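Import inner membrane translocase subunit TIM21 mitochondrial (Saccharomyces cerevisiae, PDB 2CIU) helps mediate preprotein import across the mitochondrial inner membrane as part of the TIM23 complex, keeping it in close contact with the TOM complex. Local coordinates at residues E45-D50 against R54-V59; R75-S80 against I84-L89. All coordinates share one frame; numbering follows the deposited sequence.

Interaction 1: residues E45-D50 against R54-V59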
loop_
_atom_site.group_PDB
_atom_site.type_symbol
_atom_site.label_atom_id
_atom_site.label_comp_id
_atom_site.label_asym_id
_atom_site.label_seq_id
_atom_site.Cartn_x
_atom_site.Cartn_y
_atom_site.Cartn_z
ATOM N N GLU A 45 -4.211 -8.859 1.011
ATOM C CA GLU A 45 -3.569 -9.491 -0.129
ATOM C C GLU A 45 -4.382 -10.631 -0.742
ATOM O O GLU A 45 -4.849 -11.524 -0.037
ATOM C CB GLU A 45 -2.201 -9.992 0.333
ATOM C CG GLU A 45 -1.348 -10.655 -0.699
ATOM C CD GLU A 45 0.042 -10.909 -0.156
ATOM O OE1 GLU A 45 0.149 -11.324 1.017
ATOM O OE2 GLU A 45 1.020 -10.699 -0.897
ATOM N N LEU A 46 -4.539 -10.595 -2.060
ATOM C CA LEU A 46 -5.278 -11.630 -2.772
ATOM C C LEU A 46 -4.412 -12.864 -2.927
ATOM O O LEU A 46 -3.276 -12.778 -3.400
ATOM C CB LEU A 46 -5.704 -11.145 -4.158
ATOM C CG LEU A 46 -6.759 -10.037 -4.144
ATOM C CD1 LEU A 46 -7.016 -9.558 -5.571
ATOM C CD2 LEU A 46 -8.045 -10.562 -3.509
ATOM N N ILE A 47 -4.951 -14.003 -2.512
ATOM C CA ILE A 47 -4.234 -15.265 -2.619
ATOM C C ILE A 47 -5.134 -16.252 -3.347
ATOM O O ILE A 47 -6.362 -16.104 -3.377
ATOM C CB ILE A 47 -3.850 -15.811 -1.224
ATOM C CG1 ILE A 47 -5.098 -15.976 -0.354
ATOM C CG2 ILE A 47 -2.871 -14.842 -0.545
ATOM C CD1 ILE A 47 -4.829 -16.642 0.990
ATOM N N THR A 48 -4.528 -17.261 -3.946
ATOM C CA THR A 48 -5.305 -18.236 -4.688
ATOM C C THR A 48 -4.674 -19.614 -4.615
ATOM O O THR A 48 -3.464 -19.739 -4.421
ATOM C CB THR A 48 -5.404 -17.818 -6.165
ATOM O OG1 THR A 48 -6.119 -18.811 -6.908
ATOM C CG2 THR A 48 -4.014 -17.659 -6.761
ATOM N N ASN A 49 -5.514 -20.636 -4.745
ATOM C CA ASN A 49 -5.070 -22.024 -4.757
ATOM C C ASN A 49 -5.266 -22.505 -6.190
ATOM O O ASN A 49 -5.294 -23.708 -6.461
ATOM C CB ASN A 49 -5.908 -22.879 -3.799
ATOM C CG ASN A 49 -7.403 -22.782 -4.079
ATOM O OD1 ASN A 49 -7.823 -22.164 -5.057
ATOM N ND2 ASN A 49 -8.207 -23.397 -3.219
ATOM N N ASP A 50 -5.398 -21.541 -7.099
ATOM C CA ASP A 50 -5.610 -21.786 -8.523
ATOM C C ASP A 50 -7.028 -22.257 -8.833
ATOM O O ASP A 50 -7.348 -22.581 -9.977
ATOM C CB ASP A 50 -4.586 -22.793 -9.062
ATOM C CG ASP A 50 -3.165 -22.269 -8.983
ATOM O OD1 ASP A 50 -2.926 -21.136 -9.455
ATOM O OD2 ASP A 50 -2.289 -22.987 -8.452
ATOM N N ARG A 54 -9.222 -15.101 -3.094
ATOM C CA ARG A 54 -9.810 -14.475 -1.915
ATOM C C ARG A 54 -8.787 -13.575 -1.241
ATOM O O ARG A 54 -7.580 -13.731 -1.455
ATOM C CB ARG A 54 -10.306 -15.528 -0.920
ATOM C CG ARG A 54 -9.230 -16.421 -0.321
ATOM C CD ARG A 54 -8.864 -17.558 -1.259
ATOM N NE ARG A 54 -8.782 -18.823 -0.532
ATOM C CZ ARG A 54 -8.636 -20.014 -1.102
ATOM N NH1 ARG A 54 -8.549 -20.121 -2.421
ATOM N NH2 ARG A 54 -8.581 -21.103 -0.348
ATOM N N ASN A 55 -9.257 -12.611 -0.453
ATOM C CA ASN A 55 -8.328 -11.731 0.246
ATOM C C ASN A 55 -7.972 -12.283 1.618
ATOM O O ASN A 55 -8.827 -12.812 2.332
ATOM C CB ASN A 55 -8.909 -10.321 0.410
ATOM C CG ASN A 55 -10.288 -10.326 1.024
ATOM O OD1 ASN A 55 -11.257 -10.712 0.379
ATOM N ND2 ASN A 55 -10.385 -9.901 2.281
ATOM N N ARG A 56 -6.694 -12.182 1.963
ATOM C CA ARG A 56 -6.213 -12.604 3.269
ATOM C C ARG A 56 -6.579 -11.480 4.222
ATOM O O ARG A 56 -6.880 -10.359 3.798
ATOM C CB ARG A 56 -4.680 -12.706 3.290
ATOM C CG ARG A 56 -4.062 -13.949 2.703
ATOM C CD ARG A 56 -2.541 -13.862 2.829
ATOM N NE ARG A 56 -1.868 -15.070 2.350
ATOM C CZ ARG A 56 -0.549 -15.206 2.258
ATOM N NH1 ARG A 56 0.252 -14.209 2.612
ATOM N NH2 ARG A 56 -0.029 -16.341 1.810
ATOM N N PRO A 57 -6.584 -11.767 5.528
ATOM C CA PRO A 57 -6.905 -10.702 6.473
ATOM C C PRO A 57 -5.761 -9.683 6.362
ATOM O O PRO A 57 -4.646 -10.036 5.964
ATOM C CB PRO A 57 -6.883 -11.425 7.816
ATOM C CG PRO A 57 -7.360 -12.792 7.460
ATOM C CD PRO A 57 -6.591 -13.083 6.189
ATOM N N ILE A 58 -6.043 -8.430 6.691
ATOM C CA ILE A 58 -5.032 -7.386 6.647
ATOM C C ILE A 58 -4.072 -7.611 7.819
ATOM O O ILE A 58 -4.478 -7.633 8.983
ATOM C CB ILE A 58 -5.686 -5.993 6.747
ATOM C CG1 ILE A 58 -6.511 -5.734 5.484
ATOM C CG2 ILE A 58 -4.623 -4.916 6.901
ATOM C CD1 ILE A 58 -7.447 -4.547 5.585
ATOM N N VAL A 59 -2.793 -7.790 7.503
ATOM C CA VAL A 59 -1.780 -8.032 8.529
ATOM C C VAL A 59 -0.409 -7.610 8.014
ATOM O O VAL A 59 -0.221 -7.418 6.819
ATOM C CB VAL A 59 -1.655 -9.546 8.872
ATOM C CG1 VAL A 59 -2.989 -10.101 9.376
ATOM C CG2 VAL A 59 -1.177 -10.307 7.645
HETATM O O HOH W 1 -3.157 -9.476 3.768
#

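Interaction 2: residues R75-S80 against I84-L89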
loop_
_atom_site.group_PDB
_atom_site.type_symbol
_atom_site.label_atom_id
_atom_site.label_comp_id
_atom_site.label_asym_id
_atom_site.label_seq_id
_atom_site.Cartn_x
_atom_site.Cartn_y
_atom_site.Cartn_z
ATOM N N ARG A 75 1.025 -5.842 2.669
ATOM C CA ARG A 75 0.537 -5.749 1.308
ATOM C C ARG A 75 -0.979 -5.788 1.337
ATOM O O ARG A 75 -1.573 -6.529 2.112
ATOM C CB ARG A 75 1.081 -6.893 0.448
ATOM C CG ARG A 75 2.542 -6.668 0.163
ATOM C CD ARG A 75 3.135 -7.636 -0.810
ATOM N NE ARG A 75 4.488 -7.184 -1.108
ATOM C CZ ARG A 75 5.350 -7.828 -1.884
ATOM N NH1 ARG A 75 5.012 -8.976 -2.455
ATOM N NH2 ARG A 75 6.553 -7.311 -2.083
ATOM N N PHE A 76 -1.600 -4.953 0.512
ATOM C CA PHE A 76 -3.056 -4.947 0.426
ATOM C C PHE A 76 -3.452 -4.434 -0.947
ATOM O O PHE A 76 -2.603 -4.030 -1.735
ATOM C CB PHE A 76 -3.686 -4.101 1.557
ATOM C CG PHE A 76 -3.319 -2.647 1.527
ATOM C CD1 PHE A 76 -4.052 -1.736 0.761
ATOM C CD2 PHE A 76 -2.251 -2.176 2.284
ATOM C CE1 PHE A 76 -3.721 -0.382 0.761
ATOM C CE2 PHE A 76 -1.916 -0.827 2.286
ATOM C CZ PHE A 76 -2.652 0.076 1.526
ATOM N N HIS A 77 -4.741 -4.472 -1.256
ATOM C CA HIS A 77 -5.181 -4.017 -2.555
ATOM C C HIS A 77 -6.184 -2.901 -2.448
ATOM O O HIS A 77 -6.848 -2.761 -1.428
ATOM C CB HIS A 77 -5.861 -5.146 -3.332
ATOM C CG HIS A 77 -4.943 -6.263 -3.724
ATOM N ND1 HIS A 77 -4.709 -7.357 -2.919
ATOM C CD2 HIS A 77 -4.214 -6.457 -4.846
ATOM C CE1 HIS A 77 -3.877 -8.181 -3.536
ATOM N NE2 HIS A 77 -3.564 -7.659 -4.706
ATOM N N VAL A 78 -6.273 -2.125 -3.523
ATOM C CA VAL A 78 -7.247 -1.045 -3.646
ATOM C C VAL A 78 -7.857 -1.310 -5.014
ATOM O O VAL A 78 -7.148 -1.438 -6.019
ATOM C CB VAL A 78 -6.601 0.354 -3.587
ATOM C CG1 VAL A 78 -7.664 1.427 -3.863
ATOM C CG2 VAL A 78 -5.990 0.584 -2.200
ATOM N N GLU A 79 -9.181 -1.411 -5.049
ATOM C CA GLU A 79 -9.885 -1.742 -6.275
ATOM C C GLU A 79 -10.902 -0.713 -6.740
ATOM O O GLU A 79 -11.701 -0.228 -5.942
ATOM C CB GLU A 79 -10.608 -3.081 -6.089
ATOM C CG GLU A 79 -11.465 -3.484 -7.291
ATOM C CD GLU A 79 -12.251 -4.763 -7.087
ATOM O OE1 GLU A 79 -13.046 -5.107 -7.986
ATOM O OE2 GLU A 79 -12.092 -5.436 -6.048
ATOM N N SER A 80 -10.855 -0.384 -8.027
ATOM C CA SER A 80 -11.836 0.528 -8.625
ATOM C C SER A 80 -12.682 -0.374 -9.512
ATOM O O SER A 80 -12.407 -1.565 -9.633
ATOM C CB SER A 80 -11.164 1.594 -9.492
ATOM O OG SER A 80 -10.556 1.011 -10.635
ATOM N N ILE A 84 -7.347 -3.161 -10.270
ATOM C CA ILE A 84 -6.991 -3.562 -8.921
ATOM C C ILE A 84 -5.507 -3.256 -8.751
ATOM O O ILE A 84 -4.683 -3.663 -9.577
ATOM C CB ILE A 84 -7.229 -5.059 -8.675
ATOM C CG1 ILE A 84 -8.729 -5.354 -8.697
ATOM C CG2 ILE A 84 -6.638 -5.467 -7.331
ATOM C CD1 ILE A 84 -9.075 -6.817 -8.472
ATOM N N ALA A 85 -5.171 -2.519 -7.699
ATOM C CA ALA A 85 -3.778 -2.186 -7.434
ATOM C C ALA A 85 -3.282 -3.020 -6.264
ATOM O O ALA A 85 -4.058 -3.407 -5.394
ATOM C CB ALA A 85 -3.643 -0.694 -7.091
ATOM N N LEU A 86 -1.987 -3.330 -6.276
ATOM C CA LEU A 86 -1.362 -4.027 -5.167
ATOM C C LEU A 86 -0.508 -2.954 -4.509
ATOM O O LEU A 86 0.267 -2.285 -5.180
ATOM C CB LEU A 86 -0.471 -5.176 -5.658
ATOM C CG LEU A 86 0.388 -5.848 -4.576
ATOM C CD1 LEU A 86 -0.463 -6.366 -3.428
ATOM C CD2 LEU A 86 1.136 -6.996 -5.212
ATOM N N VAL A 87 -0.667 -2.773 -3.205
ATOM C CA VAL A 87 0.086 -1.766 -2.464
ATOM C C VAL A 87 1.055 -2.483 -1.544
ATOM O O VAL A 87 0.681 -3.434 -0.860
ATOM C CB VAL A 87 -0.854 -0.884 -1.595
ATOM C CG1 VAL A 87 -0.060 0.184 -0.858
ATOM C CG2 VAL A 87 -1.918 -0.238 -2.480
ATOM N N HIS A 88 2.310 -2.039 -1.554
ATOM C CA HIS A 88 3.334 -2.622 -0.699
ATOM C C HIS A 88 3.812 -1.526 0.244
ATOM O O HIS A 88 4.116 -0.421 -0.194
ATOM C CB HIS A 88 4.521 -3.100 -1.541
ATOM C CG HIS A 88 5.729 -3.440 -0.723
ATOM N ND1 HIS A 88 5.923 -4.682 -0.161
ATOM C CD2 HIS A 88 6.770 -2.675 -0.319
ATOM C CE1 HIS A 88 7.032 -4.668 0.558
ATOM N NE2 HIS A 88 7.564 -3.463 0.478
ATOM N N LEU A 89 3.879 -1.845 1.529
ATOM C CA LEU A 89 4.320 -0.903 2.542
ATOM C C LEU A 89 5.345 -1.528 3.475
ATOM O O LEU A 89 5.201 -2.680 3.885
ATOM C CB LEU A 89 3.111 -0.439 3.378
ATOM C CG LEU A 89 3.365 0.392 4.638
ATOM C CD1 LEU A 89 3.951 1.743 4.254
ATOM C CD2 LEU A 89 2.045 0.573 5.412
#

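Interaction 1: residues E45-D50 against R54-V59
R56 lays its extended side chain across I47 at about a right angle and very close, R56 NE coming to 3.1 Å from I47 CG2, before its far end meets E45. The packing here is tight, and beyond it R56 NH1 forms a long salt bridge of 3.3 Å with E45 OE1. Carboxylate and guanidinium planes stand 88° apart, so the charges attract without the flat, two-pronged pairing of coplanar groups. Beneath these side chains, R54 and I47 form a hydrogen-bonded antiparallel pair, with I47 N 2.8 Å from R54 O and R54 N 3.0 Å from I47 O. R56 N adds a bond to E45 O, and a water joins E45 N to P57 O. R54 CG sits between backbone N and carbonyl carbon (chi1 64°), and further bends carry the guanidinium back toward N49, R54 NH1 lying 3.3 Å from N49 CG while bonding to W52 O. N49 OD1 in turn accepts from the backbone N of K51 and W52. With R54 cut back to an alanine, W52 O is likely to lose this donor and the N49 amide the guanidinium at its side. T48 OG1 receives D50 N in an ST turn where strand 41-48 turns toward strand 53-55, closing a beta hairpin at the surface.

Interaction 2: residues R75-S80 against I84-L89
R75 reaches across to H88 with a side chain that can be followed atom by atom. R75 CB lies 3.7 Å from V87 O, and CG, anti to the carbonyl carbon (chi1 -73°), stays beside the same oxygen at 3.9 Å. The chain then runs extended, so that CD comes to 4.1 Å from H88 ND1 and NE donates to that nitrogen at 3.0 Å. CZ follows, and at the tip R75 NH2 comes to 3.3 Å from H88 ND1. The NE bond is nearly straight, 163° at the hydrogen, and ND1 lies in the guanidinium plane, although that plane is turned 71° from the imidazole. An arginine suits this exposed end of the pair because its length spans the strand spacing and NE offers a single directed N-H.

Further along the same face, L86 CD1 sits over one face of the H77 ring, 3.9 Å from its centroid, as a CH-pi contact offset toward the rim. I84 CG1 packs at 3.6 Å against E79 CG, whose carboxylate goes on to hydrogen-bond Y43 OH.

The other face belongs to the core. V87 CB stands over the F76 ring, 3.8 Å from its centroid, and V78 also meets V87; branched valines and a flat aromatic fill this buried side, where helix 6-20 packs on F76. Between the faces, paired backbone bonds join F76 to V87 and V78 to A85, satisfying the amides of these four residues.

Because NE is the donor, H88 ND1 must be the acceptor, with the donor close to the ring plane; the imidazole is therefore probably neutral with its proton on NE2, and the nearby positive guanidinium would be expected to disfavour a second proton.

Along the chain the 45-59 hairpin is complete before residue 75 begins the second, and the centres of interactions 1 and 2 lie about 12 Å apart. Both are beta hairpins of one antiparallel sheet, joined because strand 41-48 of the first runs beside strand 70-79 of the second. There the two touch directly: E45 packs on R75, and L46 on H77. Interaction 2 lies nearer the middle, about 6 Å between its centre and that of the chain, and is partly buried, with one face turned to helix 6-20; interaction 1 lies about 15 Å out, at the surface. The sheet with its covering helix is consistent with membership of the NTF2 clan, and forms the intermembrane space domain of Tim21.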